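Local coordinates for protein inactive glucansucrase (Lactobacillus reuteri, PDB 5JBD) that is an inactive member of glycoside hydrolase family 70, a large multidomain protein built on a TIM-type barrel, with a calcium ion bound, at residues N783-A788 with G852-L857; G758-T763 with Y789-G794; R373-T378 with G500-K505; D522-G527 with M556-A561. All coordinates share one frame; numbering follows the deposited sequence.

Interaction 1 of 4, residues N783-A788 with G852-L857; sequences NQIYFA and GLAVKL
Phe787 has CG anti to the carbonyl carbon (chi1 -59°), and its ring lies against Leu853 and Ala854. Earlier in the strand, Gln784 bends at chi2 (-57°), which places CD, and its OE1 meets NZ of Lys856, whose chain runs extended from CG to NZ and approaches at about a right angle to it. The phenyl ring makes the apolar part of the contact with CE2, CZ and CD2. CE2 lies 3.5 Å from Ala854 CA. Beside it, CZ is 3.7 Å from Ala854 CB. CD2 touches Leu853 CB at 3.8 Å. Ile785 adds a looser methyl contact, its CG2 being 4.4 Å from Ala854 CB. Residues 784-791 form one of the two edge strands of a six-stranded antiparallel sheet, paired on one side with strand 758-767. Its start is marked by a G1 beta bulge, where Asn783 and Gln784 both face Val764, and Phe787 is the centre of an inverse gamma turn. The irregular segment 852-857 lies beside this edge strand without forming a further strand, and water mediates the backbone link. Water 1 donates to Ile785 O at 2.9 Å and accepts from Ala854 N at 3.0 Å, while Ile785 N is bonded to the hydroxyl of Tyr862. The polar end of the contact is slight: Lys856 NZ gives a weak hydrogen bond to Gln784 OE1 at 3.4 Å, and Gln784 NE2 is held by Ala782 O.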
loop_
_atom_site.group_PDB
_atom_site.type_symbol
_atom_site.label_atom_id
_atom_site.label_comp_id
_atom_site.label_asym_id
_atom_site.label_seq_id
_atom_site.Cartn_x
_atom_site.Cartn_y
_atom_site.Cartn_z
ATOM N N ASN A 783 -12.414 10.850 23.031
ATOM C CA ASN A 783 -13.724 10.298 23.385
ATOM C C ASN A 783 -14.884 11.085 22.758
ATOM O O ASN A 783 -15.886 11.369 23.419
ATOM C CB ASN A 783 -13.868 10.204 24.921
ATOM C CG ASN A 783 -12.761 9.371 25.562
ATOM O OD1 ASN A 783 -11.940 9.885 26.333
ATOM N ND2 ASN A 783 -12.726 8.092 25.236
ATOM N N GLN A 784 -14.724 11.439 21.481
ATOM C CA GLN A 784 -15.719 12.206 20.735
ATOM C C GLN A 784 -16.418 11.312 19.740
ATOM O O GLN A 784 -15.768 10.532 19.043
ATOM C CB GLN A 784 -15.065 13.353 19.960
ATOM C CG GLN A 784 -14.469 14.460 20.811
ATOM C CD GLN A 784 -15.470 15.096 21.745
ATOM O OE1 GLN A 784 -16.562 15.487 21.339
ATOM N NE2 GLN A 784 -15.097 15.207 23.016
ATOM N N ILE A 785 -17.737 11.451 19.643
ATOM C CA ILE A 785 -18.492 10.725 18.630
ATOM C C ILE A 785 -18.202 11.339 17.256
ATOM O O ILE A 785 -18.313 12.546 17.080
ATOM C CB ILE A 785 -20.005 10.665 18.966
ATOM C CG1 ILE A 785 -20.187 9.864 20.264
ATOM C CG2 ILE A 785 -20.769 10.032 17.808
ATOM C CD1 ILE A 785 -21.599 9.563 20.677
ATOM N N TYR A 786 -17.874 10.468 16.301
ATOM C CA TYR A 786 -17.396 10.821 14.967
ATOM C C TYR A 786 -18.073 9.880 13.975
ATOM O O TYR A 786 -18.173 8.669 14.233
ATOM C CB TYR A 786 -15.871 10.590 14.951
ATOM C CG TYR A 786 -15.092 10.924 13.677
ATOM C CD1 TYR A 786 -15.042 12.224 13.175
ATOM C CD2 TYR A 786 -14.338 9.943 13.010
ATOM C CE1 TYR A 786 -14.297 12.531 12.033
ATOM C CE2 TYR A 786 -13.586 10.241 11.869
ATOM C CZ TYR A 786 -13.557 11.533 11.383
ATOM O OH TYR A 786 -12.821 11.843 10.246
ATOM N N PHE A 787 -18.542 10.418 12.850
ATOM C CA PHE A 787 -19.313 9.631 11.888
ATOM C C PHE A 787 -18.436 9.073 10.764
ATOM O O PHE A 787 -18.603 9.394 9.588
ATOM C CB PHE A 787 -20.483 10.459 11.336
ATOM C CG PHE A 787 -21.439 10.959 12.391
ATOM C CD1 PHE A 787 -21.936 10.106 13.379
ATOM C CD2 PHE A 787 -21.889 12.271 12.370
ATOM C CE1 PHE A 787 -22.831 10.563 14.338
ATOM C CE2 PHE A 787 -22.795 12.732 13.317
ATOM C CZ PHE A 787 -23.267 11.875 14.304
ATOM N N ALA A 788 -17.506 8.198 11.142
ATOM C CA ALA A 788 -16.544 7.633 10.196
ATOM C C ALA A 788 -17.243 6.700 9.244
ATOM O O ALA A 788 -18.212 6.030 9.626
ATOM C CB ALA A 788 -15.453 6.872 10.941
ATOM N N GLY A 852 -17.145 17.925 14.590
ATOM C CA GLY A 852 -18.346 18.524 15.191
ATOM C C GLY A 852 -19.650 18.292 14.452
ATOM O O GLY A 852 -20.606 19.039 14.668
ATOM N N LEU A 853 -19.708 17.277 13.585
ATOM C CA LEU A 853 -20.944 16.942 12.868
ATOM C C LEU A 853 -22.043 16.473 13.816
ATOM O O LEU A 853 -23.218 16.790 13.601
ATOM C CB LEU A 853 -20.717 15.867 11.789
ATOM C CG LEU A 853 -19.898 16.241 10.550
ATOM C CD1 LEU A 853 -19.775 15.056 9.600
ATOM C CD2 LEU A 853 -20.510 17.415 9.817
ATOM N N ALA A 854 -21.654 15.718 14.849
ATOM C CA ALA A 854 -22.606 15.153 15.813
ATOM C C ALA A 854 -23.341 16.239 16.590
ATOM O O ALA A 854 -22.708 17.079 17.231
ATOM C CB ALA A 854 -21.885 14.211 16.769
ATOM N N VAL A 855 -24.680 16.210 16.535
ATOM C CA VAL A 855 -25.498 17.256 17.135
ATOM C C VAL A 855 -25.540 17.096 18.651
ATOM O O VAL A 855 -25.893 16.036 19.167
ATOM C CB VAL A 855 -26.938 17.259 16.566
ATOM C CG1 VAL A 855 -27.819 18.281 17.284
ATOM C CG2 VAL A 855 -26.920 17.542 15.068
ATOM N N LYS A 856 -25.158 18.165 19.340
ATOM C CA LYS A 856 -25.327 18.289 20.773
ATOM C C LYS A 856 -26.352 19.377 21.025
ATOM O O LYS A 856 -26.400 20.372 20.295
ATOM C CB LYS A 856 -24.000 18.654 21.439
ATOM C CG LYS A 856 -22.948 17.571 21.311
ATOM C CD LYS A 856 -21.636 17.934 21.992
ATOM C CE LYS A 856 -20.696 16.738 21.981
ATOM N NZ LYS A 856 -19.322 17.016 22.485
ATOM N N LEU A 857 -27.174 19.184 22.051
ATOM C CA LEU A 857 -28.127 20.206 22.485
ATOM C C LEU A 857 -27.352 21.322 23.195
ATOM O O LEU A 857 -26.159 21.176 23.468
ATOM C CB LEU A 857 -29.212 19.611 23.407
ATOM C CG LEU A 857 -30.348 18.718 22.881
ATOM C CD1 LEU A 857 -31.526 19.577 22.485
ATOM C CD2 LEU A 857 -29.979 17.769 21.742
HETATM O O HOH W 1 -18.912 14.481 15.062
#

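Interaction 2 of 4, residues G758-T763 with Y789-G794; sequences GQEAVT and YTTGGG
One face of the Tyr789 ring is covered by Gln759, whose CG sits over the ring centre in a CH-pi contact, 3.4 Å from the centroid. The Gln759 amide continues this stack, its plane only 8° from the ring's and its CD 3.6 Å from Tyr789 CZ; its NE2 is bonded to Phe787 O. The stack adjoins a classic beta bulge between strands 758-767 and 784-791, in which Thr790 and Thr791 both face Gly758. Gly758 O is therefore gripped twice. Thr790 N reaches it at 2.9 Å, nearly along the C=O axis, whereas Thr791 N bonds at 3.0 Å from a position tilted out of the carbonyl plane. Gly758 N returns a bond to Thr791 O at 3.1 Å, in the plane of that carbonyl. Next to the bulge, the buried, extended Glu760 side chain crosses those of Thr790 and Thr791 at about a right angle, bonding only the Thr790 hydroxyl of the two. OE1 also accepts from Ala838 N, which helps satisfy the carboxylate. Thr790 OG1 stands between the backbone N and carbonyl carbon (chi1 65°), where it accepts from Thr791 OG1 at 2.9 Å and donates to the anti lone pair of Glu760 OE1 at 2.6 Å.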
loop_
_atom_site.group_PDB
_atom_site.type_symbol
_atom_site.label_atom_id
_atom_site.label_comp_id
_atom_site.label_asym_id
_atom_site.label_seq_id
_atom_site.Cartn_x
_atom_site.Cartn_y
_atom_site.Cartn_z
ATOM N N GLY A 758 -20.729 3.009 4.095
ATOM C CA GLY A 758 -21.584 3.102 5.281
ATOM C C GLY A 758 -20.937 3.827 6.453
ATOM O O GLY A 758 -19.855 3.439 6.904
ATOM N N GLN A 759 -21.606 4.871 6.944
ATOM C CA GLN A 759 -21.169 5.597 8.133
ATOM C C GLN A 759 -21.665 4.936 9.411
ATOM O O GLN A 759 -22.729 4.287 9.435
ATOM C CB GLN A 759 -21.641 7.047 8.126
ATOM C CG GLN A 759 -20.827 7.947 7.224
ATOM C CD GLN A 759 -21.375 9.361 7.156
ATOM O OE1 GLN A 759 -22.397 9.608 6.513
ATOM N NE2 GLN A 759 -20.710 10.292 7.832
ATOM N N GLU A 760 -20.878 5.122 10.468
ATOM C CA GLU A 760 -21.149 4.556 11.773
ATOM C C GLU A 760 -20.730 5.570 12.830
ATOM O O GLU A 760 -19.711 6.238 12.674
ATOM C CB GLU A 760 -20.366 3.250 11.935
ATOM C CG GLU A 760 -20.748 2.409 13.151
ATOM C CD GLU A 760 -19.941 1.125 13.283
ATOM O OE1 GLU A 760 -19.060 0.836 12.427
ATOM O OE2 GLU A 760 -20.186 0.399 14.271
ATOM N N ALA A 761 -21.517 5.697 13.897
ATOM C CA ALA A 761 -21.115 6.529 15.025
ATOM C C ALA A 761 -20.095 5.744 15.838
ATOM O O ALA A 761 -20.409 4.692 16.403
ATOM C CB ALA A 761 -22.303 6.937 15.886
ATOM N N VAL A 762 -18.873 6.250 15.867
ATOM C CA VAL A 762 -17.794 5.661 16.675
ATOM C C VAL A 762 -17.282 6.705 17.655
ATOM O O VAL A 762 -17.385 7.900 17.385
ATOM C CB VAL A 762 -16.626 5.151 15.800
ATOM C CG1 VAL A 762 -17.025 3.869 15.096
ATOM C CG2 VAL A 762 -16.174 6.189 14.781
ATOM N N THR A 763 -16.754 6.259 18.790
ATOM C CA THR A 763 -16.135 7.151 19.750
ATOM C C THR A 763 -14.626 7.146 19.483
ATOM O O THR A 763 -14.001 6.070 19.450
ATOM C CB THR A 763 -16.465 6.726 21.180
ATOM O OG1 THR A 763 -17.892 6.691 21.344
ATOM C CG2 THR A 763 -15.876 7.709 22.182
ATOM N N TYR A 789 -16.759 6.662 8.007
ATOM C CA TYR A 789 -17.110 5.599 7.067
ATOM C C TYR A 789 -16.355 4.343 7.495
ATOM O O TYR A 789 -15.127 4.331 7.478
ATOM C CB TYR A 789 -16.759 6.005 5.634
ATOM C CG TYR A 789 -17.683 7.079 5.107
ATOM C CD1 TYR A 789 -17.442 8.426 5.364
ATOM C CD2 TYR A 789 -18.834 6.746 4.406
ATOM C CE1 TYR A 789 -18.307 9.411 4.900
ATOM C CE2 TYR A 789 -19.706 7.725 3.927
ATOM C CZ TYR A 789 -19.438 9.053 4.184
ATOM O OH TYR A 789 -20.294 10.021 3.730
ATOM N N THR A 790 -17.095 3.327 7.936
ATOM C CA THR A 790 -16.525 2.085 8.474
ATOM C C THR A 790 -17.141 0.781 7.951
ATOM O O THR A 790 -16.585 -0.299 8.189
ATOM C CB THR A 790 -16.756 2.009 9.987
ATOM O OG1 THR A 790 -18.160 1.920 10.221
ATOM C CG2 THR A 790 -16.198 3.217 10.712
ATOM N N THR A 791 -18.294 0.863 7.287
ATOM C CA THR A 791 -19.143 -0.288 7.116
ATOM C C THR A 791 -19.327 -0.621 5.633
ATOM O O THR A 791 -19.621 0.255 4.811
ATOM C CB THR A 791 -20.477 -0.064 7.858
ATOM O OG1 THR A 791 -20.198 0.133 9.250
ATOM C CG2 THR A 791 -21.419 -1.252 7.691
ATOM N N GLY A 792 -19.139 -1.899 5.308
ATOM C CA GLY A 792 -19.208 -2.370 3.932
ATOM C C GLY A 792 -18.386 -3.622 3.725
ATOM O O GLY A 792 -18.191 -4.404 4.656
ATOM N N GLY A 793 -17.906 -3.806 2.505
ATOM C CA GLY A 793 -17.224 -5.034 2.099
ATOM C C GLY A 793 -17.725 -5.611 0.789
ATOM O O GLY A 793 -17.076 -6.504 0.224
ATOM N N GLY A 794 -18.891 -5.132 0.323
ATOM C CA GLY A 794 -19.450 -5.523 -0.963
ATOM C C GLY A 794 -20.125 -6.873 -0.885
ATOM O O GLY A 794 -20.127 -7.525 0.165
#

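Interaction 3 of 4, residues R373-T378 with G500-K505; sequences RQNDTT and GQTMTK
A short antiparallel ladder, in which Asn375 pairs with Thr502 and Asp376 with Gln501, adds the two-residue strand 375-376 to the eight-stranded antiparallel sheet, consistent with the C domain of this family. Asp376 and Gln501 form the hydrogen-bonded pair: Asp376 N donates to Gln501 O at 2.7 Å, and Gln501 N returns a nearly straight bond to Asp376 O at 3.0 Å (168° at the hydrogen). In the non-hydrogen-bonded pair, the side chains of Asn375 and Thr502 lie alongside each other and point the same way, and Thr502 OG1 donates to Asn375 OD1 at 2.7 Å. The same hydroxyl is also bonded to Tyr516 OH. At the entry to the ladder the regular pattern gives way. Met503 N bonds to Gln374 O at 3.1 Å from well above that carbonyl's plane, and makes a second, weak bond to Arg373 O. On the face shared by Asp376 and Gln501, Arg373 extends from CG to NE and crosses the Gln501 side chain, its CD 3.2 Å from Gln501 OE1. That oxygen lies at the edge of the guanidinium, near its plane, and both side chains bond the backbone of Lys457, Arg373 NE to its O and Gln501 OE1 to its N. Met503 SD rests against Arg373 CB at 3.7 Å. Strand 501-505 pairs in turn with strand 510-515, where Met503 meets Leu511 and Ser513, while helix 364-367 packs on Met503 through Leu365 and Ile366, and on Gln374 through Ile366.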
loop_
_atom_site.group_PDB
_atom_site.type_symbol
_atom_site.label_atom_id
_atom_site.label_comp_id
_atom_site.label_asym_id
_atom_site.label_seq_id
_atom_site.Cartn_x
_atom_site.Cartn_y
_atom_site.Cartn_z
ATOM N N ARG A 373 28.879 -10.097 2.171
ATOM C CA ARG A 373 29.263 -10.875 0.994
ATOM C C ARG A 373 30.768 -10.754 0.666
ATOM O O ARG A 373 31.176 -10.950 -0.471
ATOM C CB ARG A 373 28.391 -10.490 -0.207
ATOM C CG ARG A 373 26.926 -10.853 -0.021
ATOM C CD ARG A 373 26.069 -10.532 -1.253
ATOM N NE ARG A 373 24.702 -11.049 -1.082
ATOM C CZ ARG A 373 23.696 -10.398 -0.487
ATOM N NH1 ARG A 373 23.856 -9.162 -0.007
ATOM N NH2 ARG A 373 22.515 -10.989 -0.361
ATOM N N GLN A 374 31.584 -10.443 1.669
ATOM C CA GLN A 374 33.037 -10.418 1.493
ATOM C C GLN A 374 33.525 -11.764 0.971
ATOM O O GLN A 374 34.253 -11.823 -0.004
ATOM C CB GLN A 374 33.756 -10.072 2.800
ATOM C CG GLN A 374 35.253 -9.822 2.626
ATOM C CD GLN A 374 35.550 -8.418 2.188
ATOM O OE1 GLN A 374 35.187 -7.466 2.878
ATOM N NE2 GLN A 374 36.247 -8.270 1.052
ATOM N N ASN A 375 33.122 -12.837 1.640
ATOM C CA ASN A 375 33.514 -14.179 1.245
ATOM C C ASN A 375 32.457 -15.153 1.776
ATOM O O ASN A 375 32.617 -15.796 2.822
ATOM C CB ASN A 375 34.924 -14.494 1.757
ATOM C CG ASN A 375 35.571 -15.661 1.029
ATOM O OD1 ASN A 375 35.404 -15.846 -0.179
ATOM N ND2 ASN A 375 36.350 -16.437 1.768
ATOM N N ASP A 376 31.357 -15.220 1.030
ATOM C CA ASP A 376 30.157 -15.965 1.423
ATOM C C ASP A 376 30.256 -17.342 0.784
ATOM O O ASP A 376 29.973 -17.485 -0.411
ATOM C CB ASP A 376 28.918 -15.197 0.953
ATOM C CG ASP A 376 27.599 -15.868 1.320
ATOM O OD1 ASP A 376 27.579 -17.028 1.829
ATOM O OD2 ASP A 376 26.541 -15.214 1.053
ATOM N N THR A 377 30.671 -18.332 1.590
ATOM C CA THR A 377 31.018 -19.668 1.085
ATOM C C THR A 377 30.332 -20.817 1.833
ATOM O O THR A 377 30.808 -21.953 1.790
ATOM C CB THR A 377 32.551 -19.892 1.126
ATOM O OG1 THR A 377 33.001 -19.890 2.487
ATOM C CG2 THR A 377 33.276 -18.821 0.337
ATOM N N THR A 378 29.227 -20.511 2.513
ATOM C CA THR A 378 28.430 -21.474 3.247
ATOM C C THR A 378 26.983 -21.360 2.772
ATOM O O THR A 378 26.632 -20.427 2.047
ATOM C CB THR A 378 28.477 -21.193 4.760
ATOM O OG1 THR A 378 28.104 -19.829 4.998
ATOM C CG2 THR A 378 29.883 -21.458 5.331
ATOM N N GLY A 500 29.904 -20.109 -4.424
ATOM C CA GLY A 500 30.362 -19.120 -3.464
ATOM C C GLY A 500 30.486 -17.741 -4.073
ATOM O O GLY A 500 30.502 -17.585 -5.291
ATOM N N GLN A 501 30.532 -16.730 -3.210
ATOM C CA GLN A 501 30.682 -15.351 -3.645
ATOM C C GLN A 501 31.789 -14.677 -2.857
ATOM O O GLN A 501 31.859 -14.821 -1.630
ATOM C CB GLN A 501 29.396 -14.545 -3.432
ATOM C CG GLN A 501 29.511 -13.091 -3.895
ATOM C CD GLN A 501 28.197 -12.340 -3.823
ATOM O OE1 GLN A 501 27.248 -12.805 -3.202
ATOM N NE2 GLN A 501 28.132 -11.179 -4.465
ATOM N N THR A 502 32.606 -13.906 -3.568
ATOM C CA THR A 502 33.622 -13.044 -2.970
ATOM C C THR A 502 33.518 -11.662 -3.595
ATOM O O THR A 502 33.489 -11.527 -4.815
ATOM C CB THR A 502 35.045 -13.620 -3.198
ATOM O OG1 THR A 502 35.112 -14.956 -2.679
ATOM C CG2 THR A 502 36.125 -12.755 -2.518
ATOM N N MET A 503 33.427 -10.642 -2.754
ATOM C CA MET A 503 33.423 -9.254 -3.196
ATOM C C MET A 503 34.678 -8.591 -2.657
ATOM O O MET A 503 34.908 -8.584 -1.443
ATOM C CB MET A 503 32.215 -8.506 -2.668
ATOM C CG MET A 503 30.880 -8.997 -3.193
ATOM S SD MET A 503 29.491 -7.962 -2.656
ATOM C CE MET A 503 29.704 -6.529 -3.686
ATOM N N THR A 504 35.442 -7.984 -3.552
ATOM C CA THR A 504 36.782 -7.485 -3.250
ATOM C C THR A 504 37.000 -6.104 -3.875
ATOM O O THR A 504 36.744 -5.935 -5.060
ATOM C CB THR A 504 37.801 -8.471 -3.836
ATOM O OG1 THR A 504 37.605 -9.763 -3.257
ATOM C CG2 THR A 504 39.228 -8.039 -3.566
ATOM N N LYS A 505 37.443 -5.126 -3.083
ATOM C CA LYS A 505 37.790 -3.807 -3.623
ATOM C C LYS A 505 39.104 -3.888 -4.394
ATOM O O LYS A 505 40.099 -4.411 -3.875
ATOM C CB LYS A 505 37.920 -2.758 -2.527
ATOM C CG LYS A 505 36.590 -2.329 -1.932
ATOM C CD LYS A 505 36.801 -1.318 -0.820
ATOM C CE LYS A 505 37.242 0.029 -1.356
ATOM N NZ LYS A 505 37.268 1.080 -0.305
#

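Interaction 4 of 4, residues D522-G527 with M556-A561; sequences DANSNG and MGRAHA. With ACT (acetate ion), chain D.
Arg558 lies against the type I beta turn that runs from Asp522 to Ser525, in a meeting of two loops that join beta strands, 510-515 to 537-542 and 550-555 to 564-571. Its CB is 3.6 Å from Ala523 O, and CG comes nearer to the same oxygen, at 3.4 Å, while also resting on Asn524 CA at 3.9 Å. A bend at chi2 (-73°) then swings CD off this line, and at the tip NH1 is bonded to Asn594 OD1. The backbone of the same residue makes the direct bond of the contact, Arg558 N to Ala523 O at 2.9 Å, close to straight at 168°. The turn has its own brace, an Asx turn in which Asp522 OD1 takes the N-H of Asn524 from above the carboxylate plane, at 2.9 Å. Between Ser525 and Ala559 a water replaces a direct bond: water 2 donates to Ser525 O at 2.6 Å and to Asp522 O, and accepts from Ala559 N. Water 3 similarly joins Asn526 O to Ala559 O. An acetate ion, probably from the crystallisation liquor, accepts from Gly527 N and, weakly, from Asn526 N. The methyl of Ala559 touches both the 522-527 loop and the His560 ring. CB sits over one face of that ring, displaced toward the rim, and lies 3.5 Å from Asn526 O.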
loop_
_atom_site.group_PDB
_atom_site.type_symbol
_atom_site.label_atom_id
_atom_site.label_comp_id
_atom_site.label_asym_id
_atom_site.label_seq_id
_atom_site.Cartn_x
_atom_site.Cartn_y
_atom_site.Cartn_z
ATOM N N ASP A 522 34.190 -22.235 -3.006
ATOM C CA ASP A 522 35.020 -21.029 -2.812
ATOM C C ASP A 522 36.160 -20.928 -3.838
ATOM O O ASP A 522 36.223 -21.725 -4.771
ATOM C CB ASP A 522 35.518 -20.972 -1.359
ATOM C CG ASP A 522 36.531 -22.067 -1.016
ATOM O OD1 ASP A 522 37.220 -22.631 -1.901
ATOM O OD2 ASP A 522 36.652 -22.357 0.183
ATOM N N ALA A 523 37.039 -19.942 -3.670
ATOM C CA ALA A 523 38.121 -19.676 -4.625
ATOM C C ALA A 523 39.154 -20.810 -4.771
ATOM O O ALA A 523 39.899 -20.829 -5.744
ATOM C CB ALA A 523 38.843 -18.371 -4.266
ATOM N N ASN A 524 39.208 -21.713 -3.797
ATOM C CA ASN A 524 40.157 -22.820 -3.801
ATOM C C ASN A 524 39.567 -24.169 -4.251
ATOM O O ASN A 524 40.317 -25.138 -4.374
ATOM C CB ASN A 524 40.780 -22.953 -2.406
ATOM C CG ASN A 524 41.465 -21.673 -1.953
ATOM O OD1 ASN A 524 41.243 -21.181 -0.846
ATOM N ND2 ASN A 524 42.283 -21.131 -2.806
ATOM N N SER A 525 38.259 -24.227 -4.521
ATOM C CA SER A 525 37.589 -25.479 -4.919
ATOM C C SER A 525 37.812 -25.798 -6.383
ATOM O O SER A 525 37.875 -24.898 -7.202
ATOM C CB SER A 525 36.070 -25.385 -4.713
ATOM O OG SER A 525 35.745 -24.894 -3.433
ATOM N N ASN A 526 37.875 -27.088 -6.708
ATOM C CA ASN A 526 37.943 -27.551 -8.103
ATOM C C ASN A 526 36.580 -27.670 -8.782
ATOM O O ASN A 526 36.509 -27.649 -10.018
ATOM C CB ASN A 526 38.638 -28.911 -8.190
ATOM C CG ASN A 526 40.109 -28.832 -7.851
ATOM O OD1 ASN A 526 40.579 -29.518 -6.947
ATOM N ND2 ASN A 526 40.840 -27.981 -8.566
ATOM N N GLY A 527 35.519 -27.825 -7.985
ATOM C CA GLY A 527 34.162 -27.998 -8.511
ATOM C C GLY A 527 33.709 -29.447 -8.433
ATOM O O GLY A 527 34.473 -30.345 -8.787
ATOM N N MET A 556 38.969 -15.437 -10.511
ATOM C CA MET A 556 37.832 -16.283 -10.897
ATOM C C MET A 556 37.776 -17.610 -10.125
ATOM O O MET A 556 36.735 -18.280 -10.120
ATOM C CB MET A 556 37.859 -16.548 -12.408
ATOM C CG MET A 556 37.974 -15.290 -13.271
ATOM S SD MET A 556 36.672 -14.068 -12.975
ATOM C CE MET A 556 35.257 -14.944 -13.616
ATOM N N GLY A 557 38.890 -17.991 -9.503
ATOM C CA GLY A 557 38.991 -19.210 -8.711
ATOM C C GLY A 557 39.775 -20.322 -9.382
ATOM O O GLY A 557 39.928 -20.343 -10.605
ATOM N N ARG A 558 40.228 -21.272 -8.567
ATOM C CA ARG A 558 41.026 -22.416 -9.021
ATOM C C ARG A 558 40.281 -23.333 -9.987
ATOM O O ARG A 558 40.909 -24.030 -10.767
ATOM C CB ARG A 558 41.520 -23.268 -7.829
ATOM C CG ARG A 558 42.524 -22.577 -6.923
ATOM C CD ARG A 558 43.887 -22.465 -7.593
ATOM N NE ARG A 558 44.791 -21.607 -6.832
ATOM C CZ ARG A 558 45.958 -21.151 -7.283
ATOM N NH1 ARG A 558 46.394 -21.471 -8.506
ATOM N NH2 ARG A 558 46.703 -20.368 -6.497
ATOM N N ALA A 559 38.950 -23.327 -9.937
ATOM C CA ALA A 559 38.146 -24.078 -10.899
ATOM C C ALA A 559 38.193 -23.502 -12.304
ATOM O O ALA A 559 37.721 -24.147 -13.231
ATOM C CB ALA A 559 36.695 -24.161 -10.424
ATOM N N HIS A 560 38.762 -22.303 -12.473
ATOM C CA HIS A 560 38.682 -21.579 -13.728
ATOM C C HIS A 560 40.027 -21.088 -14.280
ATOM O O HIS A 560 40.115 -19.989 -14.831
ATOM C CB HIS A 560 37.717 -20.419 -13.536
ATOM C CG HIS A 560 36.354 -20.862 -13.102
ATOM N ND1 HIS A 560 35.488 -21.508 -13.953
ATOM C CD2 HIS A 560 35.735 -20.805 -11.903
ATOM C CE1 HIS A 560 34.380 -21.809 -13.299
ATOM N NE2 HIS A 560 34.504 -21.391 -12.052
ATOM N N ALA A 561 41.048 -21.933 -14.176
ATOM C CA ALA A 561 42.377 -21.646 -14.753
ATOM C C ALA A 561 42.366 -21.951 -16.240
ATOM O O ALA A 561 41.651 -22.847 -16.694
ATOM C CB ALA A 561 43.460 -22.457 -14.057
HETATM C C ACT D . 36.381 -29.592 -4.275
HETATM O O ACT D . 35.597 -29.124 -5.132
HETATM O OXT ACT D . 37.530 -29.126 -4.112
HETATM C CH3 ACT D . 35.936 -30.742 -3.417
HETATM O O HOH W 2 37.498 -22.301 -7.376
HETATM O O HOH W 3 36.553 -26.758 -12.851
#

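How the interactions relate
The four contacts fall into two pairs on opposite sides of the chain's centre. Interactions 3 and 4 come first along the chain, in series, with centres 13 Å apart; Thr377 touches Asp522 between them, and both belong to the beta region around strands 501-505 to 612-618. Interactions 1 and 2 follow, their segments alternating, with centres 14 Å apart. They share strand 784-791 of the six-stranded sheet, and Tyr786 N probably bonds to Val762 O where they meet. Interactions 1 and 4 are about 73 Å apart, centre to centre. The contacts thus describe two beta regions on opposite sides of the chain's centre, both apart from the parallel eight-stranded barrel sheet.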